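Local structure of PHO85 cyclin PHO80 (Saccharomyces cerevisiae, 2PMI) at residues Ile75-Tyr80 against Thr118-Leu123; Lys86-Glu91 against Ala142-Val147. The protein serves as the cyclin partner of the cyclin-dependent kinase PHO85 and represses phosphate-starvation-responsive genes when phosphate is plentiful. One frame throughout, in Å; residues are numbered along the deposited sequence.

Contact 1 of 2, residues Ile75-Tyr80 against Thr118-Leu123; sequences ISIFNY and TAHRFL
His-120 reaches out from the first turn of helix 119-134 to meet Ile-77 and Tyr-80 at the start of helix 77-86; these three residues have the most surface buried here, and within these segments the CA atoms of Ile-77 and His-120 are nearest, 6.8 Å apart. CG of His-120, anti to the carbonyl carbon (chi1 -63°), starts the ring off beside the backbone N. NE2 of His-120 donates to the backbone O of Ile-75 over 3.0 Å. That bond is weak, bent to 124° at the hydrogen. CD1 of Ile-77 packs against the ND1-CE1 side of the imidazole, and the same methyl meets CB of Ala-119 at 3.5 Å. Tyr-80 adds an aromatic neighbour, the two ring centroids lying 5.0 Å apart with planes inclined at 59°, an oblique pair. The same ring carbon, CD2 of Tyr-80, that comes closest to ND1 of His-120 also meets CD2 of Leu-123 at 4.2 Å, extending the apolar surface by one turn. The OH of Tyr-80 is hydrogen-bonded to O of Gly-148, and the Tyr-80 side chain passes close to a bound MES molecule, probably from the crystallisation liquor. On the side of helix 77-86, OG of Ser-76 caps the first turn by accepting from N of Asn-79. Chemically, one histidine is held mainly by its surroundings: the bent bond probably contributes little beside the apolar and aromatic packing.

Contact 2 of 2, residues Lys86-Glu91 against Ala142-Val147; sequences KFSSLE and AHYAKV
His-143 and Val-147, one turn apart on helix 141-148, converge on the backbone carbonyl of Phe-87, the residue at which the chain breaks from helix 77-86. The contact buries 202 Å², both sides summed. NE2 of His-143 donates to O of Phe-87 over 3.0 Å, with 139° at the hydrogen. The nitrogen approaches in the carbonyl plane, whereas the oxygen sits at the imidazole edge, tilted 21° out of the ring plane. CG2 of Val-147 lies over one face of the His-143 ring, 3.6 Å above the plane and offset toward the rim. The same methyl lies 3.5 Å from O of Phe-87, and the other branch, CG1 of Val-147, packs on CB of Phe-87 at 3.6 Å. Ser-88 fills the closely packed middle: its CB is directed at the helix, and OG meets CD1 of Tyr-144 at 3.7 Å. This hydroxyl also donates a weak bond to O of Phe-87, so two side-chain donors share one carbonyl oxygen. Behind it the buried Tyr-144 side chain also touches Thr-128 and Thr-131 of helix 119-134 and Leu-155 of helix 152-164, and its OH accepts from N of Ser-139. The outer side is much looser. Phe-87 is exposed, and beyond CB its side chain leads away from helix 141-148. The loop continues to Glu-91, at the N-cap position of helix 92-108, whose OE1 is hydrogen-bonded to the backbone of the other protein chain in the assembly. The arrangement thus joins an interhelical turn to a short helix within the all-helical cyclin fold, through one histidine donor and valine packing at the carbonyl just past a helix C terminus.

In the fold
From the N terminus, helix 32-51 comes first, followed by helix 77-86, whose start belongs to contact 1 and whose exit belongs to contact 2. The chain then runs through helix 92-108 to residues 118-123, where contact 1 closes a loop with 37 intervening residues, 23 of them helical. After helix 119-134, residues 142-147 close contact 2 across 50 residues, 34 of them helical. The segments alternate along the chain, so the two loops cross. Their centres are 14 Å apart and their nearest atoms about 5 Å apart, without touching. Together they tie opposite ends of helix 77-86 to two successive helices within the cyclin family region.

Contact 1 of 2, residues Ile75-Tyr80 against Thr118-Leu123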
loop_
_atom_site.group_PDB
_atom_site.type_symbol
_atom_site.label_atom_id
_atom_site.label_comp_id
_atom_site.label_asym_id
_atom_site.label_seq_id
_atom_site.Cartn_x
_atom_site.Cartn_y
_atom_site.Cartn_z
ATOM N N ILE B 75 13.344 29.571 13.437
ATOM C CA ILE B 75 13.828 28.907 12.237
ATOM C C ILE B 75 12.851 29.048 11.079
ATOM O O ILE B 75 11.668 28.763 11.214
ATOM C CB ILE B 75 14.059 27.413 12.482
ATOM C CG1 ILE B 75 14.577 26.759 11.194
ATOM C CG2 ILE B 75 12.753 26.768 12.950
ATOM C CD1 ILE B 75 15.079 25.321 11.366
ATOM N N SER B 76 13.360 29.474 9.931
ATOM C CA SER B 76 12.523 29.633 8.756
ATOM C C SER B 76 11.918 28.286 8.382
ATOM O O SER B 76 12.390 27.233 8.823
ATOM C CB SER B 76 13.330 30.153 7.576
ATOM O OG SER B 76 14.020 29.095 6.941
ATOM N N ILE B 77 10.880 28.342 7.552
ATOM C CA ILE B 77 10.158 27.164 7.107
ATOM C C ILE B 77 11.084 26.233 6.333
ATOM O O ILE B 77 11.136 25.029 6.596
ATOM C CB ILE B 77 8.945 27.591 6.229
ATOM C CG1 ILE B 77 7.821 26.574 6.372
ATOM C CG2 ILE B 77 9.353 27.742 4.770
ATOM C CD1 ILE B 77 7.273 26.511 7.772
ATOM N N PHE B 78 11.831 26.818 5.397
ATOM C CA PHE B 78 12.776 26.094 4.541
ATOM C C PHE B 78 13.901 25.419 5.331
ATOM O O PHE B 78 14.241 24.263 5.081
ATOM C CB PHE B 78 13.382 27.060 3.519
ATOM C CG PHE B 78 14.350 26.415 2.581
ATOM C CD1 PHE B 78 13.906 25.516 1.613
ATOM C CD2 PHE B 78 15.715 26.682 2.680
ATOM C CE1 PHE B 78 14.808 24.892 0.756
ATOM C CE2 PHE B 78 16.628 26.064 1.831
ATOM C CZ PHE B 78 16.176 25.168 0.867
ATOM N N ASN B 79 14.480 26.153 6.273
ATOM C CA ASN B 79 15.548 25.625 7.105
ATOM C C ASN B 79 15.031 24.474 7.959
ATOM O O ASN B 79 15.803 23.612 8.388
ATOM C CB ASN B 79 16.110 26.734 7.997
ATOM C CG ASN B 79 16.775 27.836 7.199
ATOM O OD1 ASN B 79 17.035 28.922 7.714
ATOM N ND2 ASN B 79 17.056 27.558 5.934
ATOM N N TYR B 80 13.726 24.457 8.212
ATOM C CA TYR B 80 13.144 23.381 9.000
ATOM C C TYR B 80 12.870 22.161 8.113
ATOM O O TYR B 80 13.060 21.018 8.534
ATOM C CB TYR B 80 11.844 23.836 9.645
ATOM C CG TYR B 80 11.282 22.822 10.612
ATOM C CD1 TYR B 80 11.976 22.479 11.760
ATOM C CD2 TYR B 80 10.045 22.233 10.395
ATOM C CE1 TYR B 80 11.451 21.577 12.676
ATOM C CE2 TYR B 80 9.513 21.334 11.300
ATOM C CZ TYR B 80 10.216 21.010 12.443
ATOM O OH TYR B 80 9.676 20.136 13.370
ATOM N N THR B 118 1.306 27.676 12.599
ATOM C CA THR B 118 0.943 26.262 12.546
ATOM C C THR B 118 1.838 25.453 11.621
ATOM O O THR B 118 2.038 24.249 11.819
ATOM C CB THR B 118 -0.484 26.067 12.019
ATOM O OG1 THR B 118 -0.702 26.925 10.883
ATOM C CG2 THR B 118 -1.486 26.312 13.120
ATOM N N ALA B 119 2.356 26.126 10.597
ATOM C CA ALA B 119 3.193 25.506 9.576
ATOM C C ALA B 119 4.161 24.414 10.050
ATOM O O ALA B 119 4.015 23.254 9.668
ATOM C CB ALA B 119 3.937 26.587 8.808
ATOM N N HIS B 120 5.137 24.779 10.877
ATOM C CA HIS B 120 6.118 23.818 11.363
ATOM C C HIS B 120 5.495 22.578 11.944
ATOM O O HIS B 120 5.654 21.481 11.400
ATOM C CB HIS B 120 7.031 24.452 12.410
ATOM C CG HIS B 120 7.852 25.582 11.876
ATOM N ND1 HIS B 120 8.405 25.566 10.615
ATOM C CD2 HIS B 120 8.234 26.749 12.439
ATOM C CE1 HIS B 120 9.095 26.676 10.424
ATOM N NE2 HIS B 120 9.009 27.410 11.518
ATOM N N ARG B 121 4.789 22.746 13.056
ATOM C CA ARG B 121 4.144 21.620 13.719
ATOM C C ARG B 121 3.346 20.802 12.728
ATOM O O ARG B 121 3.297 19.580 12.824
ATOM C CB ARG B 121 3.245 22.117 14.834
ATOM C CG ARG B 121 3.660 21.616 16.174
ATOM C CD ARG B 121 3.523 22.690 17.225
ATOM N NE ARG B 121 3.876 22.126 18.518
ATOM C CZ ARG B 121 3.167 21.182 19.127
ATOM N NH1 ARG B 121 2.062 20.712 18.554
ATOM N NH2 ARG B 121 3.577 20.691 20.290
ATOM N N PHE B 122 2.723 21.473 11.769
ATOM C CA PHE B 122 1.969 20.752 10.763
ATOM C C PHE B 122 2.935 19.921 9.939
ATOM O O PHE B 122 2.783 18.710 9.825
ATOM C CB PHE B 122 1.242 21.693 9.804
ATOM C CG PHE B 122 0.739 20.992 8.577
ATOM C CD1 PHE B 122 -0.376 20.149 8.647
ATOM C CD2 PHE B 122 1.422 21.104 7.368
ATOM C CE1 PHE B 122 -0.802 19.418 7.523
ATOM C CE2 PHE B 122 1.007 20.382 6.236
ATOM C CZ PHE B 122 -0.106 19.536 6.313
ATOM N N LEU B 123 3.924 20.602 9.364
ATOM C CA LEU B 123 4.941 19.988 8.510
ATOM C C LEU B 123 5.569 18.742 9.111
ATOM O O LEU B 123 5.767 17.734 8.417
ATOM C CB LEU B 123 6.040 20.994 8.188
ATOM C CG LEU B 123 6.932 20.458 7.074
ATOM C CD1 LEU B 123 6.070 20.176 5.846
ATOM C CD2 LEU B 123 8.050 21.453 6.760
#

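Contact 2 of 2, residues Lys86-Glu91 against Ala142-Val147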
loop_
_atom_site.group_PDB
_atom_site.type_symbol
_atom_site.label_atom_id
_atom_site.label_comp_id
_atom_site.label_asym_id
_atom_site.label_seq_id
_atom_site.Cartn_x
_atom_site.Cartn_y
_atom_site.Cartn_z
ATOM N N LYS B 86 16.670 15.840 5.229
ATOM C CA LYS B 86 17.986 15.204 5.228
ATOM C C LYS B 86 18.185 14.128 6.276
ATOM O O LYS B 86 18.577 13.011 5.958
ATOM C CB LYS B 86 19.077 16.269 5.380
ATOM C CG LYS B 86 18.974 17.378 4.332
ATOM C CD LYS B 86 18.774 16.786 2.922
ATOM C CE LYS B 86 18.396 17.850 1.892
ATOM N NZ LYS B 86 18.095 17.264 0.549
ATOM N N PHE B 87 17.890 14.463 7.524
ATOM C CA PHE B 87 18.083 13.544 8.631
ATOM C C PHE B 87 16.960 12.536 8.880
ATOM O O PHE B 87 16.852 11.956 9.973
ATOM C CB PHE B 87 18.384 14.357 9.892
ATOM C CG PHE B 87 19.568 15.282 9.740
ATOM C CD1 PHE B 87 19.496 16.404 8.913
ATOM C CD2 PHE B 87 20.764 15.021 10.399
ATOM C CE1 PHE B 87 20.595 17.252 8.742
ATOM C CE2 PHE B 87 21.867 15.866 10.231
ATOM C CZ PHE B 87 21.777 16.985 9.399
ATOM N N SER B 88 16.133 12.325 7.860
ATOM C CA SER B 88 15.032 11.363 7.923
ATOM C C SER B 88 14.772 10.865 6.523
ATOM O O SER B 88 13.779 10.193 6.262
ATOM C CB SER B 88 13.768 11.994 8.498
ATOM O OG SER B 88 13.738 11.851 9.909
ATOM N N SER B 89 15.701 11.206 5.634
ATOM C CA SER B 89 15.651 10.808 4.236
ATOM C C SER B 89 14.231 10.652 3.701
ATOM O O SER B 89 13.845 9.597 3.183
ATOM C CB SER B 89 16.451 9.510 4.028
ATOM O OG SER B 89 16.365 8.634 5.146
ATOM N N LEU B 90 13.458 11.723 3.828
ATOM C CA LEU B 90 12.099 11.717 3.350
ATOM C C LEU B 90 12.188 11.613 1.825
ATOM O O LEU B 90 13.003 12.304 1.206
ATOM C CB LEU B 90 11.391 13.023 3.751
ATOM C CG LEU B 90 11.316 13.512 5.211
ATOM C CD1 LEU B 90 10.740 14.933 5.230
ATOM C CD2 LEU B 90 10.463 12.572 6.049
ATOM N N GLU B 91 11.357 10.743 1.244
ATOM C CA GLU B 91 11.283 10.530 -0.201
ATOM C C GLU B 91 10.488 11.643 -0.897
ATOM O O GLU B 91 9.678 12.319 -0.264
ATOM C CB GLU B 91 10.591 9.200 -0.506
ATOM C CG GLU B 91 11.216 7.969 0.143
ATOM C CD GLU B 91 10.615 6.664 -0.376
ATOM O OE1 GLU B 91 10.585 6.472 -1.608
ATOM O OE2 GLU B 91 10.178 5.824 0.442
ATOM N N ALA B 142 9.754 8.385 17.550
ATOM C CA ALA B 142 10.797 8.940 18.410
ATOM C C ALA B 142 11.959 9.483 17.577
ATOM O O ALA B 142 12.524 10.514 17.927
ATOM C CB ALA B 142 11.288 7.892 19.391
ATOM N N HIS B 143 12.310 8.802 16.483
ATOM C CA HIS B 143 13.386 9.285 15.618
ATOM C C HIS B 143 12.948 10.608 15.021
ATOM O O HIS B 143 13.684 11.606 15.071
ATOM C CB HIS B 143 13.665 8.321 14.459
ATOM C CG HIS B 143 14.640 8.863 13.452
ATOM N ND1 HIS B 143 15.980 9.030 13.727
ATOM C CD2 HIS B 143 14.455 9.336 12.194
ATOM C CE1 HIS B 143 16.578 9.582 12.684
ATOM N NE2 HIS B 143 15.676 9.779 11.740
ATOM N N TYR B 144 11.745 10.576 14.439
ATOM C CA TYR B 144 11.112 11.730 13.799
ATOM C C TYR B 144 10.993 12.874 14.777
ATOM O O TYR B 144 11.255 14.023 14.428
ATOM C CB TYR B 144 9.704 11.389 13.313
ATOM C CG TYR B 144 9.635 10.448 12.145
ATOM C CD1 TYR B 144 10.369 10.689 10.989
ATOM C CD2 TYR B 144 8.823 9.311 12.191
ATOM C CE1 TYR B 144 10.302 9.820 9.907
ATOM C CE2 TYR B 144 8.749 8.434 11.118
ATOM C CZ TYR B 144 9.492 8.691 9.977
ATOM O OH TYR B 144 9.460 7.804 8.918
ATOM N N ALA B 145 10.581 12.552 15.999
ATOM C CA ALA B 145 10.425 13.568 17.031
ATOM C C ALA B 145 11.759 14.269 17.303
ATOM O O ALA B 145 11.811 15.501 17.402
ATOM C CB ALA B 145 9.872 12.938 18.319
ATOM N N LYS B 146 12.831 13.474 17.393
ATOM C CA LYS B 146 14.176 13.979 17.662
ATOM C C LYS B 146 14.658 14.907 16.572
ATOM O O LYS B 146 15.141 16.001 16.835
ATOM C CB LYS B 146 15.164 12.823 17.807
ATOM C CG LYS B 146 16.576 13.282 18.125
ATOM C CD LYS B 146 17.439 12.148 18.601
ATOM C CE LYS B 146 16.943 11.578 19.911
ATOM N NZ LYS B 146 17.697 10.332 20.235
ATOM N N VAL B 147 14.539 14.463 15.338
ATOM C CA VAL B 147 14.969 15.291 14.231
ATOM C C VAL B 147 14.099 16.544 14.185
ATOM O O VAL B 147 14.599 17.646 13.946
ATOM C CB VAL B 147 14.821 14.540 12.896
ATOM C CG1 VAL B 147 15.457 15.343 11.781
ATOM C CG2 VAL B 147 15.440 13.153 13.000
#